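PDB 7AJ0: arylsulfatase, which hydrolyses sulfate esters, probably removing sulfate groups in an exo-acting manner from the algal polysaccharide fucoidan, and assembles as a hexamer. Local coordinates for residues S95-P100 with V421-R426; G373-T378 with I403-F408; E427-L432 with K494-H499; K438-V443 with W466-N471. All coordinates share one frame; numbering follows the deposited sequence.

Contact 1. Residues S95-P100 with V421-R426; sequences SMYSQP and VYMWSR
Near the calcium site, but supplying no ligand to it, the chain leaving strand 91-97 toward the metal-bound C102 runs beside strand 420-425, with the side chain of Q99 about 9 Å from the calcium ion. Residues 97-100 and 421-424 head almost the same way, 6° apart, yet no direct hydrogen bond joins them; side chains and one water fill the interval. Y97 does most of the touching. Its CG lies anti to the carbonyl carbon (chi1 -80°), which swings the ring across V421 and M423. CB of Y97 rests 3.9 Å from CG1 of V421, while the other methyl, CG2, reaches the CD2 branch of the ring. On the CD1 branch comes M423, extended beyond CG, so that its terminal CE stops 3.7 Å from CE1 of Y97. The M423 sulfur lies obliquely to the ring, SD being 5.5 Å from the centroid, a Met-aromatic contact. Strand 91-97 belongs to the large mixed sheet of the sulfatase alpha/beta fold, whereas 420-425 is an outermost strand of the small antiparallel sheet that follows it, so these side chains join the two sheets. The Y97 hydroxyl is hydrogen-bonded to E350 and R433. Farther along, the Q99 side chain curls back, and a water donates to both Q99 OE1 and W424 O, at 2.7 Å in each case. The same carbonyl is approached by the proline ring, with P100 CG 3.3 Å from W424 O, so both approach one backbone oxygen of a buried residue.

Contact 2. Residues G373-T378 with I403-F408; sequences GLMDLT and IDQTAF
D404 OD1 is gripped twice, both times by T406. The T406 hydroxyl OG1 donates along the syn lone pair of OD1 at 2.9 Å, and the T406 backbone N reaches D404 OD1 at 3.0 Å from above the carboxylate plane, closing an Asx turn. The second oxygen of D404 forms a salt bridge with R386, so both ends of the carboxylate are held. On the other segment, D376 OD1 accepts a nearly straight bond from T378 N (3.0 Å, 166°) and caps helix 377-387. Between these turns the packing is carried by M375, Q405 and F408. With CG anti to the backbone N and an extended chain, M375 brings its sulfur to the edge of the phenyl ring, SD 4.2 Å from F408 CE2, a Met-aromatic contact near the ring plane. Q405 slides past M375 in the opposite direction, and its amide is fixed by S416, D379 and R417. The tip of the phenyl ring abuts bare backbone, F408 CZ lying 3.9 Å from G373 CA. A short, weakly bonded strand of the mixed sheet that runs straight into an Asp-capped helix, with the start of a second helix packed against it, is consistent with the alpha/beta sulfatase fold.

Contact 3. Residues E427-L432 with K494-H499; sequences EDFTAL and KFMKAH
The ring of F429 is touched obliquely at two corners: its CE1 lies 3.9 Å from CD2 of H499, and its CE2 lies 3.7 Å from CG of M496. The phenyl and imidazole planes are inclined by 38°, with centroids 5.7 Å apart, while W424 meets F429 edge-to-face and Y422 stacks on H499. W424 also fixes the rotation of the imidazole, its indole NE1 being hydrogen-bonded to H499 NE2; this is consistent with NE2 acting as acceptor and the ring proton sitting on ND1. F429 and H499 both carry CG anti to the backbone N, which extends each ring into the interface. M496 does likewise but bends at its last torsion, and its SD comes 5.2 Å from the F429 centroid in a Met-aromatic contact. Here helix 489-505 packs on the small antiparallel sheet, its segment 494-499 crossing strand 428-432 at 135° with the axes 9.7 Å apart. The strand carries a classic beta bulge, where T430 and A431 lie together opposite M423, between the two residues that touch the helix. L432, the second of them, holds CG in the crowded position between the backbone N and carbonyl carbon (chi1 63°). From there its methyl CD2 lies 3.9 Å from the backbone N of M496 and 4.1 Å from CB of F495, against the helix backbone itself. The F495 ring turns off from L432 to meet W434 edge-to-face.

Contact 4. Residues K438-V443 with W466-N471; sequences KIHFKV and WVFNLN
Three strong backbone hydrogen bonds zip the two strands together. K438 N donates to F468 O in a practically straight bond (2.9 Å, 175°), F468 N returns one to K438 O at 2.9 Å, and H440 N reaches W466 O at 2.8 Å, each donor lying in the carbonyl plane; a fourth bond, W466 N to H440 O, is weak. K438 with F468 and H440 with W466 are thus hydrogen-bonded antiparallel pairs, and I439 with V467 between them is a non-hydrogen-bonded pair. Strand 466-469 completes the four-stranded antiparallel sheet as an outermost strand. On the face of K438, H440, W466 and F468, the imidazole meets the phenyl edge with the planes at 86°, H440 CD2 standing 3.6 Å from F468 CE1. H440 NE2 is hydrogen-bonded to E476, which together with E350 also forms salt bridges with K438 NZ, so two carboxylates grip the ammonium, and the nearby acid would favour, if anything, a protonated H440. The aliphatic base of K438 packs on L470, K438 CB being 3.8 Å from L470 CG. Beyond the bridges, V443 sets CG2 over one face of the W466 indole in a CH-pi contact, 4.0 Å from the six-membered-ring centroid, while W466 NE1 bonds to S456 of a neighbouring subunit. The reverse face carries I439 and V467 side by side, I439 CG1 4.1 Å from V467 CG2, toward helix 489-505.

Overall arrangement
Contacts 1, 3 and 4 all reach the small antiparallel sheet, whose strands 420-425, 428-434, 437-440 and 466-469 lie in chain order; their centres are 11 to 13 Å apart. Contact 1 ties the first of these strands to strand 91-97 of the large mixed sheet, and contact 2, nested in the loop that contact 1 closes, lies 14 Å from it, centre to centre, where strand 375-376 pairs with 91-97. Contact 4 is likewise nested within contact 3, so helix 489-505 returns to the sheet after its last strand has been added. Contacts 2 and 4, with centres 22 Å apart, do not touch. The small sheet thus joins the mixed sheet to residues, such as those of contact 4, meeting other subunits.

Contact 1. Residues S95-P100 with V421-R426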
loop_
_atom_site.group_PDB
_atom_site.type_symbol
_atom_site.label_atom_id
_atom_site.label_comp_id
_atom_site.label_asym_id
_atom_site.label_seq_id
_atom_site.Cartn_x
_atom_site.Cartn_y
_atom_site.Cartn_z
ATOM N N SER A 95 1.374 29.489 13.865
ATOM C CA SER A 95 1.524 28.298 14.701
ATOM C C SER A 95 0.527 28.333 15.855
ATOM O O SER A 95 0.873 28.185 17.030
ATOM C CB SER A 95 2.955 28.163 15.214
ATOM O OG SER A 95 3.801 27.638 14.205
ATOM N N MET A 96 -0.740 28.540 15.514
ATOM C CA MET A 96 -1.840 28.483 16.467
ATOM C C MET A 96 -2.420 27.076 16.460
ATOM O O MET A 96 -2.568 26.461 15.399
ATOM C CB MET A 96 -2.907 29.512 16.097
ATOM C CG MET A 96 -4.163 29.482 16.944
ATOM S SD MET A 96 -3.918 30.004 18.641
ATOM C CE MET A 96 -5.599 30.449 19.054
ATOM N N TYR A 97 -2.748 26.565 17.647
ATOM C CA TYR A 97 -3.103 25.163 17.799
ATOM C C TYR A 97 -4.419 24.993 18.537
ATOM O O TYR A 97 -4.739 25.753 19.455
ATOM C CB TYR A 97 -1.993 24.393 18.543
ATOM C CG TYR A 97 -0.842 24.039 17.640
ATOM C CD1 TYR A 97 -0.895 22.912 16.834
ATOM C CD2 TYR A 97 0.285 24.841 17.571
ATOM C CE1 TYR A 97 0.146 22.589 15.990
ATOM C CE2 TYR A 97 1.332 24.525 16.734
ATOM C CZ TYR A 97 1.258 23.396 15.945
ATOM O OH TYR A 97 2.296 23.077 15.105
ATOM N N SER A 98 -5.173 23.973 18.115
ATOM C CA SER A 98 -6.445 23.621 18.729
ATOM C C SER A 98 -6.417 22.158 19.145
ATOM O O SER A 98 -5.370 21.507 19.063
ATOM C CB SER A 98 -7.592 23.873 17.755
ATOM O OG SER A 98 -7.513 22.984 16.651
ATOM N N GLN A 99 -7.547 21.626 19.573
ATOM C CA GLN A 99 -7.714 20.188 19.761
ATOM C C GLN A 99 -8.198 19.561 18.463
ATOM O O GLN A 99 -8.603 20.255 17.529
ATOM C CB GLN A 99 -8.684 19.924 20.903
ATOM C CG GLN A 99 -8.306 20.634 22.191
ATOM C CD GLN A 99 -6.932 20.237 22.692
ATOM O OE1 GLN A 99 -6.677 19.067 22.984
ATOM N NE2 GLN A 99 -6.033 21.210 22.785
ATOM N N PRO A 100 -8.158 18.231 18.355
ATOM C CA PRO A 100 -8.503 17.596 17.073
ATOM C C PRO A 100 -9.991 17.535 16.755
ATOM O O PRO A 100 -10.333 17.231 15.605
ATOM C CB PRO A 100 -7.924 16.174 17.217
ATOM C CG PRO A 100 -6.973 16.245 18.366
ATOM C CD PRO A 100 -7.550 17.272 19.292
ATOM N N VAL A 421 3.391 22.637 23.008
ATOM C CA VAL A 421 1.988 22.320 22.778
ATOM C C VAL A 421 1.830 20.817 22.952
ATOM O O VAL A 421 2.569 20.037 22.340
ATOM C CB VAL A 421 1.519 22.763 21.382
ATOM C CG1 VAL A 421 0.090 22.301 21.128
ATOM C CG2 VAL A 421 1.622 24.272 21.247
ATOM N N TYR A 422 0.886 20.414 23.796
ATOM C CA TYR A 422 0.613 19.007 24.054
ATOM C C TYR A 422 -0.669 18.606 23.343
ATOM O O TYR A 422 -1.697 19.280 23.469
ATOM C CB TYR A 422 0.501 18.742 25.554
ATOM C CG TYR A 422 1.780 19.048 26.291
ATOM C CD1 TYR A 422 2.825 18.136 26.313
ATOM C CD2 TYR A 422 1.948 20.255 26.954
ATOM C CE1 TYR A 422 3.998 18.415 26.976
ATOM C CE2 TYR A 422 3.115 20.541 27.625
ATOM C CZ TYR A 422 4.138 19.619 27.632
ATOM O OH TYR A 422 5.308 19.899 28.298
ATOM N N MET A 423 -0.606 17.505 22.606
ATOM C CA MET A 423 -1.679 17.074 21.722
ATOM C C MET A 423 -2.264 15.772 22.238
ATOM O O MET A 423 -1.527 14.823 22.522
ATOM C CB MET A 423 -1.142 16.924 20.300
ATOM C CG MET A 423 -0.111 17.999 19.975
ATOM S SD MET A 423 -0.024 18.471 18.251
ATOM C CE MET A 423 1.089 19.865 18.370
ATOM N N TRP A 424 -3.588 15.742 22.376
ATOM C CA TRP A 424 -4.303 14.591 22.897
ATOM C C TRP A 424 -5.426 14.203 21.949
ATOM O O TRP A 424 -6.071 15.066 21.346
ATOM C CB TRP A 424 -4.908 14.877 24.276
ATOM C CG TRP A 424 -3.917 14.993 25.379
ATOM C CD1 TRP A 424 -3.076 16.037 25.613
ATOM C CD2 TRP A 424 -3.670 14.036 26.416
ATOM N NE1 TRP A 424 -2.314 15.791 26.730
ATOM C CE2 TRP A 424 -2.659 14.566 27.239
ATOM C CE3 TRP A 424 -4.202 12.780 26.724
ATOM C CZ2 TRP A 424 -2.166 13.885 28.350
ATOM C CZ3 TRP A 424 -3.713 12.105 27.829
ATOM C CH2 TRP A 424 -2.707 12.661 28.630
ATOM N N SER A 425 -5.658 12.901 21.830
ATOM C CA SER A 425 -6.852 12.351 21.190
ATOM C C SER A 425 -7.719 11.821 22.333
ATOM O O SER A 425 -7.559 10.683 22.779
ATOM C CB SER A 425 -6.505 11.266 20.183
ATOM O OG SER A 425 -7.680 10.737 19.592
ATOM N N ARG A 426 -8.627 12.668 22.820
ATOM C CA ARG A 426 -9.431 12.349 23.998
ATOM C C ARG A 426 -8.519 11.957 25.155
ATOM O O ARG A 426 -7.775 12.801 25.665
ATOM C CB ARG A 426 -10.448 11.260 23.662
ATOM C CG ARG A 426 -11.407 11.695 22.560
ATOM C CD ARG A 426 -12.785 11.073 22.688
ATOM N NE ARG A 426 -13.772 11.838 21.927
ATOM C CZ ARG A 426 -14.000 11.691 20.623
ATOM N NH1 ARG A 426 -14.918 12.437 20.021
ATOM N NH2 ARG A 426 -13.314 10.796 19.924
HETATM O O HOH W 1 -7.705 16.568 22.927
#

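Contact 2. Residues G373-T378 with I403-F408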
loop_
_atom_site.group_PDB
_atom_site.type_symbol
_atom_site.label_atom_id
_atom_site.label_comp_id
_atom_site.label_asym_id
_atom_site.label_seq_id
_atom_site.Cartn_x
_atom_site.Cartn_y
_atom_site.Cartn_z
ATOM N N GLY A 373 5.134 32.119 16.605
ATOM C CA GLY A 373 5.247 31.670 17.979
ATOM C C GLY A 373 4.093 30.772 18.387
ATOM O O GLY A 373 2.959 30.928 17.937
ATOM N N LEU A 374 4.394 29.818 19.264
ATOM C CA LEU A 374 3.407 28.820 19.645
ATOM C C LEU A 374 2.283 29.453 20.457
ATOM O O LEU A 374 2.518 30.247 21.368
ATOM C CB LEU A 374 4.062 27.706 20.459
ATOM C CG LEU A 374 5.131 26.866 19.759
ATOM C CD1 LEU A 374 5.564 25.717 20.672
ATOM C CD2 LEU A 374 4.637 26.339 18.425
ATOM N N MET A 375 1.045 29.090 20.118
ATOM C CA MET A 375 -0.119 29.561 20.856
ATOM C C MET A 375 -1.209 28.502 20.784
ATOM O O MET A 375 -1.284 27.729 19.826
ATOM C CB MET A 375 -0.631 30.898 20.313
ATOM C CG MET A 375 -1.795 31.462 21.108
ATOM S SD MET A 375 -1.885 33.258 21.069
ATOM C CE MET A 375 -3.453 33.533 21.897
ATOM N N ASP A 376 -2.057 28.485 21.811
ATOM C CA ASP A 376 -3.058 27.449 22.025
ATOM C C ASP A 376 -4.419 28.104 22.207
ATOM O O ASP A 376 -4.520 29.296 22.502
ATOM C CB ASP A 376 -2.690 26.601 23.260
ATOM C CG ASP A 376 -3.424 25.274 23.315
ATOM O OD1 ASP A 376 -4.673 25.270 23.360
ATOM O OD2 ASP A 376 -2.744 24.225 23.321
ATOM N N LEU A 377 -5.481 27.312 22.024
ATOM C CA LEU A 377 -6.817 27.814 22.332
ATOM C C LEU A 377 -6.968 28.118 23.819
ATOM O O LEU A 377 -7.683 29.056 24.192
ATOM C CB LEU A 377 -7.886 26.811 21.903
ATOM C CG LEU A 377 -8.285 26.780 20.427
ATOM C CD1 LEU A 377 -9.337 25.697 20.205
ATOM C CD2 LEU A 377 -8.797 28.129 19.954
ATOM N N THR A 378 -6.320 27.336 24.684
ATOM C CA THR A 378 -6.354 27.644 26.107
ATOM C C THR A 378 -5.660 28.965 26.418
ATOM O O THR A 378 -5.929 29.561 27.466
ATOM C CB THR A 378 -5.703 26.524 26.920
ATOM O OG1 THR A 378 -4.348 26.342 26.490
ATOM C CG2 THR A 378 -6.469 25.221 26.751
ATOM N N ILE A 403 -1.846 29.631 28.965
ATOM C CA ILE A 403 -0.805 30.587 29.319
ATOM C C ILE A 403 -1.249 31.969 28.863
ATOM O O ILE A 403 -1.733 32.131 27.737
ATOM C CB ILE A 403 0.548 30.215 28.684
ATOM C CG1 ILE A 403 1.013 28.848 29.191
ATOM C CG2 ILE A 403 1.579 31.294 28.978
ATOM C CD1 ILE A 403 2.127 28.235 28.367
ATOM N N ASP A 404 -1.091 32.959 29.738
ATOM C CA ASP A 404 -1.365 34.342 29.370
ATOM C C ASP A 404 -0.384 34.790 28.293
ATOM O O ASP A 404 0.831 34.752 28.498
ATOM C CB ASP A 404 -1.257 35.237 30.603
ATOM C CG ASP A 404 -1.424 36.709 30.274
ATOM O OD1 ASP A 404 -2.019 37.024 29.223
ATOM O OD2 ASP A 404 -0.952 37.552 31.067
ATOM N N GLN A 405 -0.914 35.211 27.143
ATOM C CA GLN A 405 -0.097 35.617 26.006
ATOM C C GLN A 405 -0.212 37.109 25.709
ATOM O O GLN A 405 0.130 37.545 24.605
ATOM C CB GLN A 405 -0.483 34.808 24.765
ATOM C CG GLN A 405 -0.193 33.318 24.862
ATOM C CD GLN A 405 1.267 32.988 24.625
ATOM O OE1 GLN A 405 2.141 33.840 24.776
ATOM N NE2 GLN A 405 1.539 31.746 24.240
ATOM N N THR A 406 -0.689 37.902 26.669
ATOM C CA THR A 406 -0.838 39.334 26.429
ATOM C C THR A 406 0.491 39.971 26.040
ATOM O O THR A 406 0.540 40.826 25.148
ATOM C CB THR A 406 -1.421 40.013 27.670
ATOM O OG1 THR A 406 -2.749 39.527 27.901
ATOM C CG2 THR A 406 -1.460 41.522 27.490
ATOM N N ALA A 407 1.583 39.567 26.698
ATOM C CA ALA A 407 2.902 40.072 26.338
ATOM C C ALA A 407 3.338 39.611 24.953
ATOM O O ALA A 407 4.194 40.252 24.334
ATOM C CB ALA A 407 3.936 39.626 27.373
ATOM N N PHE A 408 2.773 38.511 24.459
ATOM C CA PHE A 408 3.098 38.022 23.122
ATOM C C PHE A 408 2.297 38.758 22.057
ATOM O O PHE A 408 2.847 39.140 21.018
ATOM C CB PHE A 408 2.847 36.512 23.077
ATOM C CG PHE A 408 2.937 35.905 21.707
ATOM C CD1 PHE A 408 4.078 36.049 20.935
ATOM C CD2 PHE A 408 1.885 35.151 21.206
ATOM C CE1 PHE A 408 4.160 35.472 19.679
ATOM C CE2 PHE A 408 1.961 34.570 19.953
ATOM C CZ PHE A 408 3.100 34.730 19.188
#

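Contact 3. Residues E427-L432 with K494-H499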
loop_
_atom_site.group_PDB
_atom_site.type_symbol
_atom_site.label_atom_id
_atom_site.label_comp_id
_atom_site.label_asym_id
_atom_site.label_seq_id
_atom_site.Cartn_x
_atom_site.Cartn_y
_atom_site.Cartn_z
ATOM N N GLU A 427 -8.556 10.697 25.577
ATOM C CA GLU A 427 -7.739 10.240 26.694
ATOM C C GLU A 427 -6.380 9.693 26.265
ATOM O O GLU A 427 -5.668 9.121 27.096
ATOM C CB GLU A 427 -8.490 9.169 27.495
ATOM C CG GLU A 427 -9.596 9.716 28.387
ATOM C CD GLU A 427 -10.993 9.394 27.880
ATOM O OE1 GLU A 427 -11.122 8.798 26.789
ATOM O OE2 GLU A 427 -11.966 9.736 28.584
ATOM N N ASP A 428 -6.000 9.865 25.000
ATOM C CA ASP A 428 -4.728 9.374 24.483
ATOM C C ASP A 428 -3.796 10.552 24.227
ATOM O O ASP A 428 -4.139 11.467 23.470
ATOM C CB ASP A 428 -4.930 8.573 23.196
ATOM C CG ASP A 428 -5.610 7.243 23.436
ATOM O OD1 ASP A 428 -5.112 6.456 24.270
ATOM O OD2 ASP A 428 -6.647 6.984 22.790
ATOM N N PHE A 429 -2.624 10.525 24.857
ATOM C CA PHE A 429 -1.569 11.487 24.561
ATOM C C PHE A 429 -0.781 10.990 23.354
ATOM O O PHE A 429 -0.186 9.909 23.400
ATOM C CB PHE A 429 -0.652 11.667 25.766
ATOM C CG PHE A 429 0.521 12.566 25.501
ATOM C CD1 PHE A 429 0.372 13.941 25.511
ATOM C CD2 PHE A 429 1.773 12.037 25.244
ATOM C CE1 PHE A 429 1.446 14.770 25.269
ATOM C CE2 PHE A 429 2.852 12.862 25.003
ATOM C CZ PHE A 429 2.688 14.230 25.016
ATOM N N THR A 430 -0.770 11.777 22.279
ATOM C CA THR A 430 -0.214 11.322 21.013
ATOM C C THR A 430 1.024 12.080 20.567
ATOM O O THR A 430 1.912 11.475 19.963
ATOM C CB THR A 430 -1.272 11.421 19.903
ATOM O OG1 THR A 430 -1.670 12.788 19.733
ATOM C CG2 THR A 430 -2.497 10.585 20.252
ATOM N N ALA A 431 1.118 13.376 20.842
ATOM C CA ALA A 431 2.228 14.147 20.306
ATOM C C ALA A 431 2.382 15.447 21.074
ATOM O O ALA A 431 1.492 15.864 21.817
ATOM C CB ALA A 431 2.028 14.438 18.811
ATOM N N LEU A 432 3.542 16.073 20.887
ATOM C CA LEU A 432 3.805 17.416 21.381
ATOM C C LEU A 432 4.614 18.158 20.328
ATOM O O LEU A 432 5.224 17.551 19.443
ATOM C CB LEU A 432 4.552 17.399 22.719
ATOM C CG LEU A 432 5.952 16.786 22.755
ATOM C CD1 LEU A 432 7.026 17.776 22.331
ATOM C CD2 LEU A 432 6.245 16.242 24.151
ATOM N N LYS A 494 11.494 14.366 28.294
ATOM C CA LYS A 494 11.315 15.048 29.571
ATOM C C LYS A 494 10.013 15.839 29.587
ATOM O O LYS A 494 9.285 15.833 30.586
ATOM C CB LYS A 494 12.497 15.974 29.851
ATOM C CG LYS A 494 13.711 15.290 30.454
ATOM C CD LYS A 494 14.766 16.317 30.843
ATOM C CE LYS A 494 16.050 15.657 31.325
ATOM N NZ LYS A 494 16.879 15.160 30.192
ATOM N N PHE A 495 9.700 16.522 28.482
ATOM C CA PHE A 495 8.463 17.293 28.420
ATOM C C PHE A 495 7.242 16.379 28.501
ATOM O O PHE A 495 6.262 16.700 29.182
ATOM C CB PHE A 495 8.419 18.127 27.139
ATOM C CG PHE A 495 9.240 19.392 27.195
ATOM C CD1 PHE A 495 9.259 20.185 28.331
ATOM C CD2 PHE A 495 9.985 19.792 26.097
ATOM C CE1 PHE A 495 10.009 21.344 28.372
ATOM C CE2 PHE A 495 10.736 20.950 26.132
ATOM C CZ PHE A 495 10.747 21.729 27.271
ATOM N N MET A 496 7.278 15.238 27.805
ATOM C CA MET A 496 6.167 14.296 27.896
ATOM C C MET A 496 5.981 13.815 29.329
ATOM O O MET A 496 4.873 13.865 29.876
ATOM C CB MET A 496 6.398 13.101 26.970
ATOM C CG MET A 496 5.549 11.886 27.338
ATOM S SD MET A 496 5.742 10.487 26.219
ATOM C CE MET A 496 7.447 10.027 26.521
ATOM N N LYS A 497 7.059 13.323 29.945
ATOM C CA LYS A 497 6.960 12.764 31.288
ATOM C C LYS A 497 6.398 13.786 32.266
ATOM O O LYS A 497 5.485 13.484 33.043
ATOM C CB LYS A 497 8.334 12.279 31.752
ATOM C CG LYS A 497 8.939 11.184 30.885
ATOM C CD LYS A 497 8.280 9.838 31.139
ATOM C CE LYS A 497 8.957 8.727 30.341
ATOM N NZ LYS A 497 10.402 8.585 30.683
ATOM N N ALA A 498 6.932 15.009 32.239
ATOM C CA ALA A 498 6.454 16.039 33.154
ATOM C C ALA A 498 4.983 16.347 32.910
ATOM O O ALA A 498 4.207 16.509 33.861
ATOM C CB ALA A 498 7.301 17.303 33.007
ATOM N N HIS A 499 4.579 16.426 31.643
ATOM C CA HIS A 499 3.185 16.706 31.322
ATOM C C HIS A 499 2.268 15.638 31.902
ATOM O O HIS A 499 1.228 15.949 32.495
ATOM C CB HIS A 499 3.010 16.795 29.808
ATOM C CG HIS A 499 1.612 17.115 29.382
ATOM N ND1 HIS A 499 1.032 18.345 29.605
ATOM C CD2 HIS A 499 0.679 16.366 28.750
ATOM C CE1 HIS A 499 -0.198 18.341 29.126
ATOM N NE2 HIS A 499 -0.438 17.152 28.604
#

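Contact 4. Residues K438-V443 with W466-N471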
loop_
_atom_site.group_PDB
_atom_site.type_symbol
_atom_site.label_atom_id
_atom_site.label_comp_id
_atom_site.label_asym_id
_atom_site.label_seq_id
_atom_site.Cartn_x
_atom_site.Cartn_y
_atom_site.Cartn_z
ATOM N N LYS A 438 7.981 18.499 15.734
ATOM C CA LYS A 438 6.756 17.771 16.043
ATOM C C LYS A 438 7.127 16.327 16.350
ATOM O O LYS A 438 7.651 15.622 15.483
ATOM C CB LYS A 438 5.784 17.855 14.866
ATOM C CG LYS A 438 4.527 17.017 15.000
ATOM C CD LYS A 438 3.545 17.621 15.981
ATOM C CE LYS A 438 2.214 16.890 15.932
ATOM N NZ LYS A 438 1.548 16.988 14.600
ATOM N N ILE A 439 6.863 15.891 17.580
ATOM C CA ILE A 439 7.220 14.552 18.041
ATOM C C ILE A 439 5.936 13.772 18.282
ATOM O O ILE A 439 5.079 14.199 19.068
ATOM C CB ILE A 439 8.076 14.602 19.316
ATOM C CG1 ILE A 439 9.305 15.489 19.109
ATOM C CG2 ILE A 439 8.512 13.203 19.724
ATOM C CD1 ILE A 439 9.113 16.910 19.584
ATOM N N HIS A 440 5.803 12.629 17.614
ATOM C CA HIS A 440 4.628 11.779 17.740
ATOM C C HIS A 440 4.970 10.538 18.556
ATOM O O HIS A 440 5.934 9.829 18.245
ATOM C CB HIS A 440 4.097 11.344 16.371
ATOM C CG HIS A 440 3.639 12.474 15.505
ATOM N ND1 HIS A 440 2.308 12.752 15.288
ATOM C CD2 HIS A 440 4.337 13.384 14.788
ATOM C CE1 HIS A 440 2.205 13.790 14.478
ATOM N NE2 HIS A 440 3.422 14.194 14.161
ATOM N N PHE A 441 4.175 10.276 19.589
ATOM C CA PHE A 441 4.266 9.031 20.340
ATOM C C PHE A 441 3.174 8.046 19.956
ATOM O O PHE A 441 3.334 6.844 20.189
ATOM C CB PHE A 441 4.209 9.329 21.839
ATOM C CG PHE A 441 5.248 10.317 22.291
ATOM C CD1 PHE A 441 6.522 9.897 22.631
ATOM C CD2 PHE A 441 4.956 11.669 22.353
ATOM C CE1 PHE A 441 7.482 10.808 23.037
ATOM C CE2 PHE A 441 5.912 12.583 22.756
ATOM C CZ PHE A 441 7.175 12.152 23.098
ATOM N N LYS A 442 2.084 8.528 19.366
ATOM C CA LYS A 442 1.058 7.692 18.756
ATOM C C LYS A 442 0.631 8.367 17.462
ATOM O O LYS A 442 0.523 9.596 17.403
ATOM C CB LYS A 442 -0.133 7.483 19.693
ATOM C CG LYS A 442 0.193 6.595 20.891
ATOM C CD LYS A 442 -0.993 6.441 21.831
ATOM C CE LYS A 442 -0.658 5.511 22.991
ATOM N NZ LYS A 442 -1.815 5.340 23.914
ATOM N N VAL A 443 0.395 7.563 16.428
ATOM C CA VAL A 443 0.232 8.057 15.067
ATOM C C VAL A 443 -1.102 7.585 14.511
ATOM O O VAL A 443 -1.438 6.399 14.607
ATOM C CB VAL A 443 1.392 7.588 14.166
ATOM C CG1 VAL A 443 1.035 7.737 12.695
ATOM C CG2 VAL A 443 2.653 8.368 14.499
ATOM N N TRP A 466 8.245 9.415 16.295
ATOM C CA TRP A 466 8.379 10.086 15.010
ATOM C C TRP A 466 8.670 11.564 15.236
ATOM O O TRP A 466 8.107 12.191 16.137
ATOM C CB TRP A 466 7.109 9.926 14.178
ATOM C CG TRP A 466 6.823 8.519 13.755
ATOM C CD1 TRP A 466 7.306 7.377 14.321
ATOM C CD2 TRP A 466 5.990 8.108 12.667
ATOM N NE1 TRP A 466 6.819 6.278 13.656
ATOM C CE2 TRP A 466 6.009 6.700 12.636
ATOM C CE3 TRP A 466 5.229 8.793 11.717
ATOM C CZ2 TRP A 466 5.296 5.964 11.693
ATOM C CZ3 TRP A 466 4.521 8.062 10.781
ATOM C CH2 TRP A 466 4.561 6.661 10.775
ATOM N N VAL A 467 9.560 12.119 14.416
ATOM C CA VAL A 467 9.960 13.514 14.533
ATOM C C VAL A 467 9.925 14.153 13.154
ATOM O O VAL A 467 10.480 13.605 12.194
ATOM C CB VAL A 467 11.359 13.665 15.158
ATOM C CG1 VAL A 467 11.755 15.131 15.200
ATOM C CG2 VAL A 467 11.387 13.060 16.554
ATOM N N PHE A 468 9.264 15.303 13.059
ATOM C CA PHE A 468 9.249 16.124 11.861
ATOM C C PHE A 468 9.731 17.521 12.228
ATOM O O PHE A 468 9.185 18.143 13.146
ATOM C CB PHE A 468 7.843 16.222 11.256
ATOM C CG PHE A 468 7.224 14.897 10.924
ATOM C CD1 PHE A 468 6.500 14.198 11.875
ATOM C CD2 PHE A 468 7.349 14.359 9.654
ATOM C CE1 PHE A 468 5.923 12.981 11.570
ATOM C CE2 PHE A 468 6.773 13.143 9.342
ATOM C CZ PHE A 468 6.059 12.453 10.302
ATOM N N ASN A 469 10.749 18.008 11.528
ATOM C CA ASN A 469 11.087 19.430 11.577
ATOM C C ASN A 469 10.032 20.167 10.760
ATOM O O ASN A 469 10.042 20.124 9.528
ATOM C CB ASN A 469 12.487 19.679 11.034
ATOM C CG ASN A 469 12.888 21.145 11.103
ATOM O OD1 ASN A 469 12.058 22.042 10.948
ATOM N ND2 ASN A 469 14.168 21.394 11.335
ATOM N N LEU A 470 9.103 20.836 11.442
ATOM C CA LEU A 470 7.969 21.426 10.741
ATOM C C LEU A 470 8.385 22.552 9.802
ATOM O O LEU A 470 7.629 22.882 8.884
ATOM C CB LEU A 470 6.936 21.937 11.743
ATOM C CG LEU A 470 6.185 20.851 12.515
ATOM C CD1 LEU A 470 5.197 21.477 13.491
ATOM C CD2 LEU A 470 5.473 19.895 11.566
ATOM N N ASN A 471 9.562 23.148 10.006
ATOM C CA ASN A 471 10.052 24.121 9.037
ATOM C C ASN A 471 10.427 23.437 7.729
ATOM O O ASN A 471 10.197 23.985 6.645
ATOM C CB ASN A 471 11.251 24.878 9.601
ATOM C CG ASN A 471 10.870 25.819 10.725
ATOM O OD1 ASN A 471 9.776 26.388 10.735
ATOM N ND2 ASN A 471 11.774 25.989 11.680
#